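PDB 1FBN: fibrillarin-like rRNA/tRNA 2'-O-methyltransferase from Methanocaldococcus jannaschii, which probably methylates ribose 2'-hydroxyls in rRNA and tRNA with S-adenosyl-L-methionine, as part of box C/D particles in which a guide RNA selects the site. Local coordinates for residues A[79-84]-A[145-150]; A[101-106]-A[122-127]. One frame throughout, in Å; residues are numbered along the deposited sequence.

How the interactions relate
Both interactions lie in the same mixed sheet of the Rossmann-like methyltransferase fold. Interaction 1 pairs strand 77-81 with strand 144-149. Interaction 2 pairs strand 100-105 with the outermost strand 124-128. Their centres are about 9 Å apart. Strands 77-81 and 100-105 are neighbours and carry one contact into the next: Tyr-80 N lies 2.7 Å from Tyr-102 O, and Tyr-80 O lies 3.0 Å from Ile-104 N, both probable hydrogen bonds. Along the chain, both segments of interaction 2 fall between those of interaction 1. The two contacts bring Glu-105, Tyr-106 and Asp-150, all predicted to bind S-adenosyl-L-methionine, to the C-terminal ends of the parallel strands.

Interaction 1 of 2, residues A[79-84]-A[145-150]; sequences LYLGAS and DVIYED
Tyr-80 and Tyr-148 lie side by side on one face of the sheet and point the same way. Their planes are 28° apart, but the rings are slid so far that they barely overlap. CE2 of Tyr-80 approaches CD2 of Tyr-148 to 3.4 Å. Each ring has CG anti to its backbone N, which starts both along the same direction. Thr-88 and Pro-89 of helix 87-95 also touch Tyr-80.

Leu-79, Leu-81, Ile-147 and Glu-149 occupy the other face. Leu-79 and Ile-147 run alongside each other, with Leu-79 CB 4.0 Å from Ile-147 CG1. Leu-81 crosses Ile-147 at a slant, its CD1 3.8 Å from Ile-147 CG2. Helix 156-167 packs on this face.

Four backbone hydrogen bonds join the parallel strands. In the straightest, Leu-81 N reaches Tyr-148 O at 2.8 Å. In the last, Asp-150 N reaches Leu-81 O at 2.9 Å. Gly-82 follows, with backbone angles that call for glycine. Its CA lies 3.3 Å from Asp-150 O, in a CA-H...O contact.

Asp-150 is a predicted S-adenosyl-L-methionine-binding residue, and its OD2 forms a salt bridge with Lys-58. Apolar packing gives way to the acidic Glu-149 and Asp-150 toward the strand ends, consistent with a cofactor site there.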
loop_
_atom_site.group_PDB
_atom_site.type_symbol
_atom_site.label_atom_id
_atom_site.label_comp_id
_atom_site.label_asym_id
_atom_site.label_seq_id
_atom_site.Cartn_x
_atom_site.Cartn_y
_atom_site.Cartn_z
ATOM N N LEU A 79 1.202 -0.891 9.005
ATOM C CA LEU A 79 1.661 -2.271 8.985
ATOM C C LEU A 79 1.557 -2.741 7.534
ATOM O O LEU A 79 0.463 -2.813 6.970
ATOM C CB LEU A 79 0.784 -3.136 9.892
ATOM C CG LEU A 79 1.172 -4.612 10.033
ATOM C CD1 LEU A 79 2.578 -4.754 10.625
ATOM C CD2 LEU A 79 0.149 -5.309 10.906
ATOM N N TYR A 80 2.710 -3.002 6.923
ATOM C CA TYR A 80 2.781 -3.439 5.533
ATOM C C TYR A 80 2.946 -4.956 5.461
ATOM O O TYR A 80 3.931 -5.512 5.952
ATOM C CB TYR A 80 3.952 -2.733 4.826
ATOM C CG TYR A 80 3.955 -2.875 3.319
ATOM C CD1 TYR A 80 4.316 -4.079 2.711
ATOM C CD2 TYR A 80 3.575 -1.809 2.500
ATOM C CE1 TYR A 80 4.290 -4.227 1.321
ATOM C CE2 TYR A 80 3.548 -1.943 1.105
ATOM C CZ TYR A 80 3.904 -3.154 0.526
ATOM O OH TYR A 80 3.862 -3.305 -0.841
ATOM N N LEU A 81 1.982 -5.613 4.823
ATOM C CA LEU A 81 1.994 -7.066 4.679
ATOM C C LEU A 81 2.056 -7.457 3.204
ATOM O O LEU A 81 1.302 -6.934 2.383
ATOM C CB LEU A 81 0.735 -7.662 5.321
ATOM C CG LEU A 81 0.374 -7.194 6.738
ATOM C CD1 LEU A 81 -1.023 -7.655 7.115
ATOM C CD2 LEU A 81 1.393 -7.698 7.739
ATOM N N GLY A 82 2.966 -8.365 2.864
ATOM C CA GLY A 82 3.079 -8.803 1.485
ATOM C C GLY A 82 4.466 -8.686 0.888
ATOM O O GLY A 82 5.214 -7.761 1.215
ATOM N N ALA A 83 4.794 -9.624 0.001
ATOM C CA ALA A 83 6.090 -9.662 -0.675
ATOM C C ALA A 83 6.346 -8.392 -1.477
ATOM O O ALA A 83 5.467 -7.897 -2.185
ATOM C CB ALA A 83 6.171 -10.879 -1.595
ATOM N N SER A 84 7.559 -7.870 -1.365
ATOM C CA SER A 84 7.920 -6.659 -2.083
ATOM C C SER A 84 9.424 -6.516 -2.226
ATOM O O SER A 84 10.187 -6.946 -1.359
ATOM C CB SER A 84 7.361 -5.424 -1.367
ATOM O OG SER A 84 7.731 -4.226 -2.039
ATOM N N ASP A 145 -2.277 2.882 12.421
ATOM C CA ASP A 145 -3.386 3.655 11.862
ATOM C C ASP A 145 -3.907 2.996 10.592
ATOM O O ASP A 145 -5.092 3.068 10.280
ATOM C CB ASP A 145 -2.915 5.067 11.519
ATOM C CG ASP A 145 -2.349 5.795 12.713
ATOM O OD1 ASP A 145 -3.146 6.219 13.571
ATOM O OD2 ASP A 145 -1.111 5.929 12.801
ATOM N N VAL A 146 -3.002 2.359 9.857
ATOM C CA VAL A 146 -3.359 1.713 8.605
ATOM C C VAL A 146 -2.618 0.397 8.400
ATOM O O VAL A 146 -1.473 0.236 8.818
ATOM C CB VAL A 146 -3.005 2.636 7.389
ATOM C CG1 VAL A 146 -3.395 1.971 6.069
ATOM C CG2 VAL A 146 -3.688 3.991 7.517
ATOM N N ILE A 147 -3.311 -0.565 7.804
ATOM C CA ILE A 147 -2.694 -1.836 7.457
ATOM C C ILE A 147 -2.851 -1.920 5.944
ATOM O O ILE A 147 -3.946 -1.699 5.415
ATOM C CB ILE A 147 -3.400 -3.059 8.091
ATOM C CG1 ILE A 147 -3.185 -3.081 9.606
ATOM C CG2 ILE A 147 -2.841 -4.346 7.489
ATOM C CD1 ILE A 147 -3.850 -4.259 10.301
ATOM N N TYR A 148 -1.738 -2.128 5.250
ATOM C CA TYR A 148 -1.754 -2.270 3.799
ATOM C C TYR A 148 -1.362 -3.713 3.527
ATOM O O TYR A 148 -0.293 -4.154 3.947
ATOM C CB TYR A 148 -0.747 -1.325 3.130
ATOM C CG TYR A 148 -0.707 -1.465 1.621
ATOM C CD1 TYR A 148 -1.559 -0.714 0.807
ATOM C CD2 TYR A 148 0.160 -2.376 1.006
ATOM C CE1 TYR A 148 -1.554 -0.865 -0.581
ATOM C CE2 TYR A 148 0.174 -2.535 -0.382
ATOM C CZ TYR A 148 -0.686 -1.777 -1.167
ATOM O OH TYR A 148 -0.678 -1.922 -2.534
ATOM N N GLU A 149 -2.222 -4.437 2.817
ATOM C CA GLU A 149 -1.956 -5.834 2.511
ATOM C C GLU A 149 -1.960 -6.169 1.021
ATOM O O GLU A 149 -2.872 -5.793 0.285
ATOM C CB GLU A 149 -2.951 -6.726 3.247
ATOM C CG GLU A 149 -2.723 -8.205 3.010
ATOM C CD GLU A 149 -3.649 -9.084 3.815
ATOM O OE1 GLU A 149 -4.115 -8.641 4.884
ATOM O OE2 GLU A 149 -3.898 -10.227 3.387
ATOM N N ASP A 150 -0.942 -6.914 0.606
ATOM C CA ASP A 150 -0.772 -7.349 -0.776
ATOM C C ASP A 150 -0.214 -8.780 -0.763
ATOM O O ASP A 150 0.968 -9.009 -1.039
ATOM C CB ASP A 150 0.184 -6.397 -1.520
ATOM C CG ASP A 150 0.382 -6.767 -2.994
ATOM O OD1 ASP A 150 -0.428 -7.523 -3.565
ATOM O OD2 ASP A 150 1.362 -6.279 -3.598
#

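Interaction 2 of 2, residues A[101-106]-A[122-127]; sequences VYAIEY and ENIIPI
Ile-104 and Ile-127 make the closest side-chain contact between these strands. They lie side by side and point the same way. CD1 of Ile-104 presses against CB of Ile-127 at 3.6 Å. It also touches CG2 and CD1 of Ile-127. In Ile-104 a chi2 of -60° folds CD1 back instead of extending it, and it is this methyl that meets Ile-127. Ile-127 is the opposite case: its chi2 of 170° extends CD1, which reaches Tyr-102 CD1 at 3.9 Å. Tyr-102 meets two isoleucines. Ile-127 crosses it at a slant, while Ile-125 lies alongside and brings its CD1 to 4.0 Å from Tyr-102 CE1. Val-141 and Leu-79 pack against this group from outside the two segments.

The strands belong to a beta-alpha-beta unit: strand 100-105, helix 108-117, strand 124-128. Five backbone hydrogen bonds join the two parallel strands. Ala-103 N approaches Ile-125 O from above the carbonyl plane, 40° out of it. Glu-105 N to Ile-127 O, at 3.1 Å, is the longest of the five. Glu-105, at the end of its strand, and Tyr-106 just after it are predicted to bind S-adenosyl-L-methionine.

The other face is packed more loosely across the pair. Ala-103 CB comes only to 4.3 Å from Ile-124 CG2, and Val-101 CB to 4.4 Å from Ile-124 CG1. Helices 87-95 and 108-117 pack against this face. Solvent reaches the pair along outermost strand 124-128: Pro-126 is exposed, although Met-111 touches it, and Ile-124 and Ile-125, on opposite faces, are partly so. Before the strand, Asn-123 accepts a bond from Val-101 N through its backbone O, while its ND2 is hydrogen-bonded to Ala-93 O and Ala-96 O.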
loop_
_atom_site.group_PDB
_atom_site.type_symbol
_atom_site.label_atom_id
_atom_site.label_comp_id
_atom_site.label_asym_id
_atom_site.label_seq_id
_atom_site.Cartn_x
_atom_site.Cartn_y
_atom_site.Cartn_z
ATOM N N VAL A 101 6.690 2.595 9.076
ATOM C CA VAL A 101 6.174 1.518 8.247
ATOM C C VAL A 101 6.818 0.197 8.662
ATOM O O VAL A 101 8.027 0.013 8.507
ATOM C CB VAL A 101 6.466 1.750 6.754
ATOM C CG1 VAL A 101 5.788 0.675 5.925
ATOM C CG2 VAL A 101 5.993 3.126 6.333
ATOM N N TYR A 102 6.017 -0.692 9.242
ATOM C CA TYR A 102 6.499 -2.006 9.651
ATOM C C TYR A 102 6.304 -2.931 8.459
ATOM O O TYR A 102 5.172 -3.165 8.029
ATOM C CB TYR A 102 5.689 -2.539 10.834
ATOM C CG TYR A 102 5.736 -1.667 12.065
ATOM C CD1 TYR A 102 6.847 -1.676 12.908
ATOM C CD2 TYR A 102 4.663 -0.839 12.391
ATOM C CE1 TYR A 102 6.887 -0.883 14.047
ATOM C CE2 TYR A 102 4.693 -0.044 13.523
ATOM C CZ TYR A 102 5.806 -0.068 14.349
ATOM O OH TYR A 102 5.839 0.735 15.467
ATOM N N ALA A 103 7.406 -3.436 7.916
ATOM C CA ALA A 103 7.349 -4.323 6.761
ATOM C C ALA A 103 7.543 -5.783 7.160
ATOM O O ALA A 103 8.646 -6.193 7.526
ATOM C CB ALA A 103 8.398 -3.906 5.738
ATOM N N ILE A 104 6.469 -6.564 7.070
ATOM C CA ILE A 104 6.505 -7.982 7.422
ATOM C C ILE A 104 6.825 -8.846 6.200
ATOM O O ILE A 104 6.102 -8.808 5.202
ATOM C CB ILE A 104 5.144 -8.462 8.011
ATOM C CG1 ILE A 104 4.637 -7.483 9.079
ATOM C CG2 ILE A 104 5.271 -9.876 8.576
ATOM C CD1 ILE A 104 5.557 -7.288 10.260
ATOM N N GLU A 105 7.914 -9.610 6.280
ATOM C CA GLU A 105 8.323 -10.507 5.195
ATOM C C GLU A 105 8.733 -11.862 5.767
ATOM O O GLU A 105 9.438 -11.928 6.776
ATOM C CB GLU A 105 9.489 -9.917 4.386
ATOM C CG GLU A 105 9.210 -8.579 3.705
ATOM C CD GLU A 105 8.037 -8.616 2.735
ATOM O OE1 GLU A 105 7.629 -9.712 2.297
ATOM O OE2 GLU A 105 7.513 -7.531 2.410
ATOM N N TYR A 106 8.291 -12.938 5.119
ATOM C CA TYR A 106 8.604 -14.292 5.572
ATOM C C TYR A 106 9.961 -14.819 5.101
ATOM O O TYR A 106 10.725 -15.382 5.888
ATOM C CB TYR A 106 7.497 -15.261 5.150
ATOM C CG TYR A 106 7.740 -16.681 5.598
ATOM C CD1 TYR A 106 7.438 -17.079 6.900
ATOM C CD2 TYR A 106 8.320 -17.619 4.738
ATOM C CE1 TYR A 106 7.710 -18.373 7.339
ATOM C CE2 TYR A 106 8.599 -18.916 5.167
ATOM C CZ TYR A 106 8.292 -19.285 6.471
ATOM O OH TYR A 106 8.576 -20.557 6.915
ATOM N N GLU A 122 14.915 5.158 6.873
ATOM C CA GLU A 122 14.888 4.713 8.256
ATOM C C GLU A 122 13.542 4.612 8.960
ATOM O O GLU A 122 13.474 4.076 10.067
ATOM C CB GLU A 122 15.892 5.519 9.074
ATOM C CG GLU A 122 17.322 5.281 8.607
ATOM C CD GLU A 122 18.340 6.118 9.347
ATOM O OE1 GLU A 122 18.598 5.829 10.537
ATOM O OE2 GLU A 122 18.891 7.059 8.733
ATOM N N ASN A 123 12.475 5.110 8.333
ATOM C CA ASN A 123 11.145 5.010 8.932
ATOM C C ASN A 123 10.488 3.671 8.577
ATOM O O ASN A 123 9.363 3.385 8.991
ATOM C CB ASN A 123 10.249 6.197 8.552
ATOM C CG ASN A 123 10.081 6.358 7.062
ATOM O OD1 ASN A 123 10.953 5.979 6.277
ATOM N ND2 ASN A 123 8.959 6.952 6.658
ATOM N N ILE A 124 11.208 2.861 7.803
ATOM C CA ILE A 124 10.744 1.528 7.421
ATOM C C ILE A 124 11.424 0.538 8.367
ATOM O O ILE A 124 12.653 0.469 8.438
ATOM C CB ILE A 124 11.114 1.163 5.965
ATOM C CG1 ILE A 124 10.448 2.127 4.983
ATOM C CG2 ILE A 124 10.663 -0.252 5.657
ATOM C CD1 ILE A 124 10.725 1.802 3.528
ATOM N N ILE A 125 10.610 -0.194 9.122
ATOM C CA ILE A 125 11.106 -1.172 10.085
ATOM C C ILE A 125 10.815 -2.602 9.634
ATOM O O ILE A 125 9.671 -3.055 9.662
ATOM C CB ILE A 125 10.508 -0.905 11.483
ATOM C CG1 ILE A 125 10.994 0.455 11.984
ATOM C CG2 ILE A 125 10.897 -2.003 12.462
ATOM C CD1 ILE A 125 10.327 0.897 13.237
ATOM N N PRO A 126 11.860 -3.319 9.187
ATOM C CA PRO A 126 11.769 -4.700 8.713
ATOM C C PRO A 126 11.530 -5.672 9.852
ATOM O O PRO A 126 12.144 -5.562 10.913
ATOM C CB PRO A 126 13.142 -4.930 8.093
ATOM C CG PRO A 126 14.036 -4.125 8.975
ATOM C CD PRO A 126 13.253 -2.839 9.121
ATOM N N ILE A 127 10.616 -6.608 9.629
ATOM C CA ILE A 127 10.287 -7.625 10.619
ATOM C C ILE A 127 10.124 -8.963 9.909
ATOM O O ILE A 127 9.197 -9.141 9.117
ATOM C CB ILE A 127 8.979 -7.286 11.368
ATOM C CG1 ILE A 127 9.133 -5.958 12.116
ATOM C CG2 ILE A 127 8.612 -8.417 12.329
ATOM C CD1 ILE A 127 7.842 -5.412 12.679
#